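Local structure of probable ss-1,3-N-acetylglucosaminyltransferase (Staphylococcus aureus subsp. aureus N315, 6H21) at residues T96-S101 / V106-S111; L43-T46 / D51-L54. The protein belongs to glycosyltransferase family 2, with a GT-A-type domain that holds uridine-diphosphate-N-acetylglucosamine and manganese, and a TarS-type linker domain. All blocks are in the same frame, centred on the assembly; numbering follows the deposited sequence.

Contact 1. Residues T96-S101 / V106-S111. With UD1 (uridine-diphosphate-N-acetylglucosamine), chain X.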
loop_
_atom_site.group_PDB
_atom_site.type_symbol
_atom_site.label_atom_id
_atom_site.label_comp_id
_atom_site.label_asym_id
_atom_site.label_seq_id
_atom_site.Cartn_x
_atom_site.Cartn_y
_atom_site.Cartn_z
ATOM N N THR C 96 37.364 28.783 -12.483
ATOM C CA THR C 96 38.627 29.464 -12.809
ATOM C C THR C 96 38.723 29.752 -14.319
ATOM O O THR C 96 39.141 30.838 -14.716
ATOM C CB THR C 96 39.848 28.647 -12.372
ATOM O OG1 THR C 96 39.683 28.229 -11.018
ATOM C CG2 THR C 96 41.132 29.427 -12.519
ATOM N N GLY C 97 38.350 28.759 -15.135
ATOM C CA GLY C 97 38.273 28.844 -16.593
ATOM C C GLY C 97 37.315 29.918 -17.087
ATOM O O GLY C 97 37.644 30.653 -18.010
ATOM N N LEU C 98 36.121 30.009 -16.493
ATOM C CA LEU C 98 35.122 31.039 -16.880
ATOM C C LEU C 98 35.709 32.456 -16.750
ATOM O O LEU C 98 35.549 33.291 -17.661
ATOM C CB LEU C 98 33.866 30.869 -16.019
ATOM C CG LEU C 98 33.027 29.643 -16.373
ATOM C CD1 LEU C 98 31.937 29.386 -15.337
ATOM C CD2 LEU C 98 32.430 29.796 -17.770
ATOM N N LYS C 99 36.401 32.719 -15.635
ATOM C CA LYS C 99 36.992 34.040 -15.348
ATOM C C LYS C 99 38.103 34.364 -16.362
ATOM O O LYS C 99 38.332 35.526 -16.692
ATOM C CB LYS C 99 37.498 34.073 -13.901
ATOM N N MET C 100 38.783 33.329 -16.867
ATOM C CA MET C 100 39.875 33.484 -17.824
ATOM C C MET C 100 39.359 33.744 -19.249
ATOM O O MET C 100 40.058 34.362 -20.038
ATOM C CB MET C 100 40.777 32.246 -17.828
ATOM C CG MET C 100 41.641 32.177 -16.586
ATOM S SD MET C 100 42.518 30.611 -16.384
ATOM C CE MET C 100 43.692 30.728 -17.731
ATOM N N SER C 101 38.172 33.241 -19.592
ATOM C CA SER C 101 37.666 33.364 -20.960
ATOM C C SER C 101 36.960 34.715 -21.147
ATOM O O SER C 101 36.126 35.109 -20.348
ATOM C CB SER C 101 36.738 32.224 -21.299
ATOM O OG SER C 101 36.082 32.469 -22.534
ATOM N N VAL C 106 31.607 29.560 -24.330
ATOM C CA VAL C 106 32.447 28.562 -23.712
ATOM C C VAL C 106 31.894 27.163 -24.014
ATOM O O VAL C 106 30.696 26.961 -24.304
ATOM C CB VAL C 106 32.604 28.777 -22.194
ATOM C CG1 VAL C 106 33.224 30.134 -21.870
ATOM C CG2 VAL C 106 31.296 28.569 -21.448
ATOM N N PHE C 107 32.791 26.189 -23.920
ATOM C CA PHE C 107 32.463 24.790 -24.084
ATOM C C PHE C 107 33.236 23.991 -23.031
ATOM O O PHE C 107 34.482 24.016 -23.004
ATOM C CB PHE C 107 32.779 24.306 -25.501
ATOM C CG PHE C 107 32.164 22.968 -25.802
ATOM C CD1 PHE C 107 32.552 21.839 -25.100
ATOM C CD2 PHE C 107 31.161 22.838 -26.744
ATOM C CE1 PHE C 107 31.965 20.605 -25.352
ATOM C CE2 PHE C 107 30.565 21.607 -26.982
ATOM C CZ PHE C 107 30.973 20.491 -26.296
ATOM N N PHE C 108 32.501 23.280 -22.169
ATOM C CA PHE C 108 33.125 22.463 -21.138
ATOM C C PHE C 108 33.438 21.076 -21.712
ATOM O O PHE C 108 32.569 20.364 -22.214
ATOM C CB PHE C 108 32.259 22.407 -19.873
ATOM C CG PHE C 108 32.035 23.754 -19.235
ATOM C CD1 PHE C 108 33.024 24.348 -18.469
ATOM C CD2 PHE C 108 30.851 24.445 -19.431
ATOM C CE1 PHE C 108 32.828 25.600 -17.900
ATOM C CE2 PHE C 108 30.655 25.695 -18.858
ATOM C CZ PHE C 108 31.638 26.266 -18.086
ATOM N N LEU C 109 34.714 20.710 -21.610
ATOM C CA LEU C 109 35.230 19.423 -22.021
ATOM C C LEU C 109 35.867 18.758 -20.802
ATOM O O LEU C 109 36.711 19.344 -20.165
ATOM C CB LEU C 109 36.255 19.635 -23.136
ATOM C CG LEU C 109 37.081 18.415 -23.530
ATOM C CD1 LEU C 109 36.205 17.310 -24.116
ATOM C CD2 LEU C 109 38.171 18.814 -24.503
ATOM N N ASP C 110 35.453 17.525 -20.504
ATOM C CA ASP C 110 36.114 16.742 -19.464
ATOM C C ASP C 110 37.391 16.134 -20.063
ATOM O O ASP C 110 37.445 15.833 -21.273
ATOM C CB ASP C 110 35.148 15.730 -18.840
ATOM C CG ASP C 110 34.036 16.375 -18.024
ATOM O OD1 ASP C 110 34.145 17.591 -17.713
ATOM O OD2 ASP C 110 33.073 15.658 -17.688
ATOM N N SER C 111 38.400 15.970 -19.197
ATOM C CA SER C 111 39.772 15.622 -19.545
ATOM C C SER C 111 39.898 14.190 -20.089
ATOM O O SER C 111 40.949 13.826 -20.601
ATOM C CB SER C 111 40.675 15.802 -18.351
ATOM O OG SER C 111 40.195 15.042 -17.259
HETATM C "C1'" UD1 X . 30.740 12.664 -14.494
HETATM C "C2'" UD1 X . 29.529 12.999 -15.370
HETATM C "C3'" UD1 X . 29.864 14.167 -16.295
HETATM C "C4'" UD1 X . 30.365 15.348 -15.466
HETATM C "C5'" UD1 X . 31.471 14.938 -14.491
HETATM C "C6'" UD1 X . 31.887 16.089 -13.570
HETATM C "C7'" UD1 X . 28.028 11.119 -15.922
HETATM C "C8'" UD1 X . 27.784 9.970 -16.864
HETATM N "N2'" UD1 X . 29.129 11.836 -16.154
HETATM O "O1'" UD1 X . 31.814 12.299 -15.367
HETATM O "O3'" UD1 X . 28.706 14.538 -17.057
HETATM O "O4'" UD1 X . 30.865 16.349 -16.354
HETATM O "O5'" UD1 X . 31.084 13.798 -13.696
HETATM O "O6'" UD1 X . 30.776 16.668 -12.893
HETATM O "O7'" UD1 X . 27.259 11.380 -15.012
HETATM N N1 UD1 X . 38.358 16.708 -11.979
HETATM C C2 UD1 X . 38.834 17.837 -11.288
HETATM N N3 UD1 X . 39.237 17.755 -10.026
HETATM C C4 UD1 X . 39.210 16.598 -9.376
HETATM C C5 UD1 X . 38.745 15.451 -10.022
HETATM C C6 UD1 X . 38.305 15.521 -11.346
HETATM O O2 UD1 X . 38.882 18.946 -11.837
HETATM O O4 UD1 X . 39.618 16.583 -8.193
HETATM C C1B UD1 X . 37.920 16.901 -13.362
HETATM C C2B UD1 X . 38.394 15.825 -14.323
HETATM O "O2'" UD1 X . 39.748 16.041 -14.704
HETATM C C3B UD1 X . 37.402 15.984 -15.463
HETATM C C4B UD1 X . 36.126 16.459 -14.770
HETATM O O4B UD1 X . 36.496 16.899 -13.453
HETATM O O3B UD1 X . 37.851 16.980 -16.391
HETATM C C5B UD1 X . 35.089 15.360 -14.631
HETATM O O5B UD1 X . 35.734 14.183 -14.164
HETATM P PA UD1 X . 35.481 12.752 -14.833
HETATM O O1A UD1 X . 36.353 11.800 -14.081
HETATM O O2A UD1 X . 35.499 12.811 -16.359
HETATM O O3A UD1 X . 33.986 12.515 -14.364
HETATM P PB UD1 X . 33.039 11.372 -14.948
HETATM O O1B UD1 X . 32.646 10.485 -13.808
HETATM O O2B UD1 X . 33.599 10.731 -16.210
#
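L98 drops from helix 91-100 onto V106 and F108 of strand 105-108, and its side chain closes on the ring from CB to CD2. CB makes no close approach, but chi1 of -72° sets CG opposite the carbonyl carbon and puts the branch within 4.0 Å of F108 CZ. From there the two methyls differ in reach: L98 CD1 is 4.2 Å from F108 CZ, slightly farther than CG, whereas L98 CD2 comes to 3.6 Å from F108 CZ, obliquely to the ring, and also lies 4.0 Å from V106 CG2. L98 crosses both partners at about a right angle, one methyl serving two strand residues. At the helix end, S101 OG sits 3.7 Å from V106 CG1, while its polar partners are S23 and the backbone N of A103. This is the helix-to-strand turn of a GT-A domain, in which strand 105-108 runs parallel to strand 22-28 and leads straight into the ligand pocket. There D110 OD2 accepts a hydrogen bond from O4' of UD1 at 2.7 Å; its other oxygen, OD1, is held in a salt bridge by R94, which itself bonds UD1. This placement of D110 is consistent with the DxD motif of the fold. Next along, S111 N donates to UD1 O3B at 3.0 Å, with an N-H...O angle of 162°, and S111 OG and UD1 O2' share a hydrogen bond of 2.8 Å.

Contact 2. Residues L43-T46 / D51-L54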
loop_
_atom_site.group_PDB
_atom_site.type_symbol
_atom_site.label_atom_id
_atom_site.label_comp_id
_atom_site.label_asym_id
_atom_site.label_seq_id
_atom_site.Cartn_x
_atom_site.Cartn_y
_atom_site.Cartn_z
ATOM N N LEU C 43 42.855 20.277 -30.449
ATOM C CA LEU C 43 43.763 21.028 -31.309
ATOM C C LEU C 43 43.517 20.725 -32.796
ATOM O O LEU C 43 43.889 21.548 -33.638
ATOM C CB LEU C 43 45.211 20.756 -30.894
ATOM C CG LEU C 43 45.593 21.342 -29.536
ATOM C CD1 LEU C 43 47.080 21.194 -29.281
ATOM C CD2 LEU C 43 45.180 22.801 -29.426
ATOM N N ASN C 44 42.849 19.605 -33.106
ATOM C CA ASN C 44 42.590 19.177 -34.498
ATOM C C ASN C 44 41.143 19.522 -34.903
ATOM O O ASN C 44 40.460 18.747 -35.568
ATOM C CB ASN C 44 42.925 17.691 -34.683
ATOM C CG ASN C 44 44.402 17.384 -34.489
ATOM O OD1 ASN C 44 45.269 18.238 -34.702
ATOM N ND2 ASN C 44 44.718 16.154 -34.104
ATOM N N GLN C 45 40.690 20.731 -34.587
ATOM C CA GLN C 45 39.338 21.167 -34.967
ATOM C C GLN C 45 39.348 21.734 -36.393
ATOM O O GLN C 45 40.356 22.258 -36.856
ATOM C CB GLN C 45 38.818 22.217 -33.983
ATOM C CG GLN C 45 38.442 21.643 -32.627
ATOM C CD GLN C 45 37.289 20.674 -32.741
ATOM O OE1 GLN C 45 36.206 21.031 -33.206
ATOM N NE2 GLN C 45 37.525 19.438 -32.333
ATOM N N THR C 46 38.198 21.668 -37.072
ATOM C CA THR C 46 38.035 22.320 -38.369
ATOM C C THR C 46 37.968 23.840 -38.214
ATOM O O THR C 46 38.311 24.551 -39.143
ATOM C CB THR C 46 36.789 21.830 -39.102
ATOM O OG1 THR C 46 35.664 22.065 -38.252
ATOM C CG2 THR C 46 36.913 20.372 -39.472
ATOM N N ASP C 51 40.623 31.259 -33.934
ATOM C CA ASP C 51 39.240 31.608 -33.533
ATOM C C ASP C 51 38.832 30.959 -32.203
ATOM O O ASP C 51 37.720 31.171 -31.732
ATOM C CB ASP C 51 38.227 31.173 -34.595
ATOM C CG ASP C 51 38.168 32.075 -35.813
ATOM O OD1 ASP C 51 38.675 33.218 -35.734
ATOM O OD2 ASP C 51 37.619 31.616 -36.836
ATOM N N TYR C 52 39.694 30.129 -31.618
ATOM C CA TYR C 52 39.322 29.484 -30.368
ATOM C C TYR C 52 40.570 29.235 -29.522
ATOM O O TYR C 52 41.679 29.318 -30.008
ATOM C CB TYR C 52 38.515 28.214 -30.651
ATOM C CG TYR C 52 39.315 27.024 -31.117
ATOM C CD1 TYR C 52 39.573 26.818 -32.462
ATOM C CD2 TYR C 52 39.830 26.110 -30.207
ATOM C CE1 TYR C 52 40.322 25.736 -32.893
ATOM C CE2 TYR C 52 40.576 25.020 -30.620
ATOM C CZ TYR C 52 40.819 24.831 -31.969
ATOM O OH TYR C 52 41.524 23.751 -32.388
ATOM N N GLU C 53 40.342 28.899 -28.250
ATOM C CA GLU C 53 41.409 28.598 -27.338
ATOM C C GLU C 53 40.997 27.390 -26.500
ATOM O O GLU C 53 39.822 27.162 -26.268
ATOM C CB GLU C 53 41.727 29.792 -26.431
ATOM C CG GLU C 53 40.536 30.329 -25.643
ATOM C CD GLU C 53 40.805 31.582 -24.815
ATOM O OE1 GLU C 53 41.928 32.111 -24.882
ATOM O OE2 GLU C 53 39.898 32.030 -24.109
ATOM N N LEU C 54 41.998 26.660 -26.028
ATOM C CA LEU C 54 41.810 25.674 -25.014
ATOM C C LEU C 54 42.430 26.215 -23.721
ATOM O O LEU C 54 43.617 26.602 -23.697
ATOM C CB LEU C 54 42.472 24.379 -25.478
ATOM C CG LEU C 54 42.592 23.302 -24.411
ATOM C CD1 LEU C 54 41.225 22.864 -23.926
ATOM C CD2 LEU C 54 43.384 22.130 -24.951
#
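Y52 reaches across to Q45 with the phenol end of its ring, and Q45 meets it with aliphatic carbons. Q45 CB lies 3.5 Å from Y52 OH and Q45 CG lies 3.7 Å from the same oxygen; behind the hydroxyl, Y52 CZ is 3.9 Å from Q45 CB. The approach is oblique to the ring, the two side chains cross at about a right angle, and the amide plane of Q45 stands 87° from the ring plane. L43 O is also close to Y52 OH, at 3.5 Å, but the angle is poor and no hydrogen bond forms; the hydroxyl bonds instead to V42 O, at the end of helix 35-43. Strand 22-28, this helix and strand 52-58 make a beta-alpha-beta crossover between neighbouring parallel strands, and the contact lies where the chain leaves the helix and turns back into the second strand. In the next shell, a bend at chi2 of -64° carries the amide of Q45 away from the tyrosine, and both its ends are gripped: NE2 donates to S41 O and to H116 O, while OE1 accepts from L120 N in the first turn of helix 119-129. Three bonds thus fix the amide, and with it the CB and CG that border the phenol. The side chain of Y52 also touches V22, M47 and L120.

How the contacts relate
Contact 1 is buried, all four touching residues being inside the protein, whereas contact 2 is partly buried; its centre lies about 23 Å from the centre of the chain, against about 13 Å for contact 1. Both use the same mixed sheet, strand 105-108 in one and strand 52-58 in the other, with strand 22-28 running parallel between the two. They meet where S101 CA comes to 4.1 Å from E53 OE2, and S23 bonds to both residues' side chains. Their chemistry differs: contact 1 is mainly hydrocarbon against hydrocarbon and continues into a ligand pocket, while contact 2 sets carbon against a phenol, and the polar ends of Y52 and Q45 bond to backbone groups outside the contact.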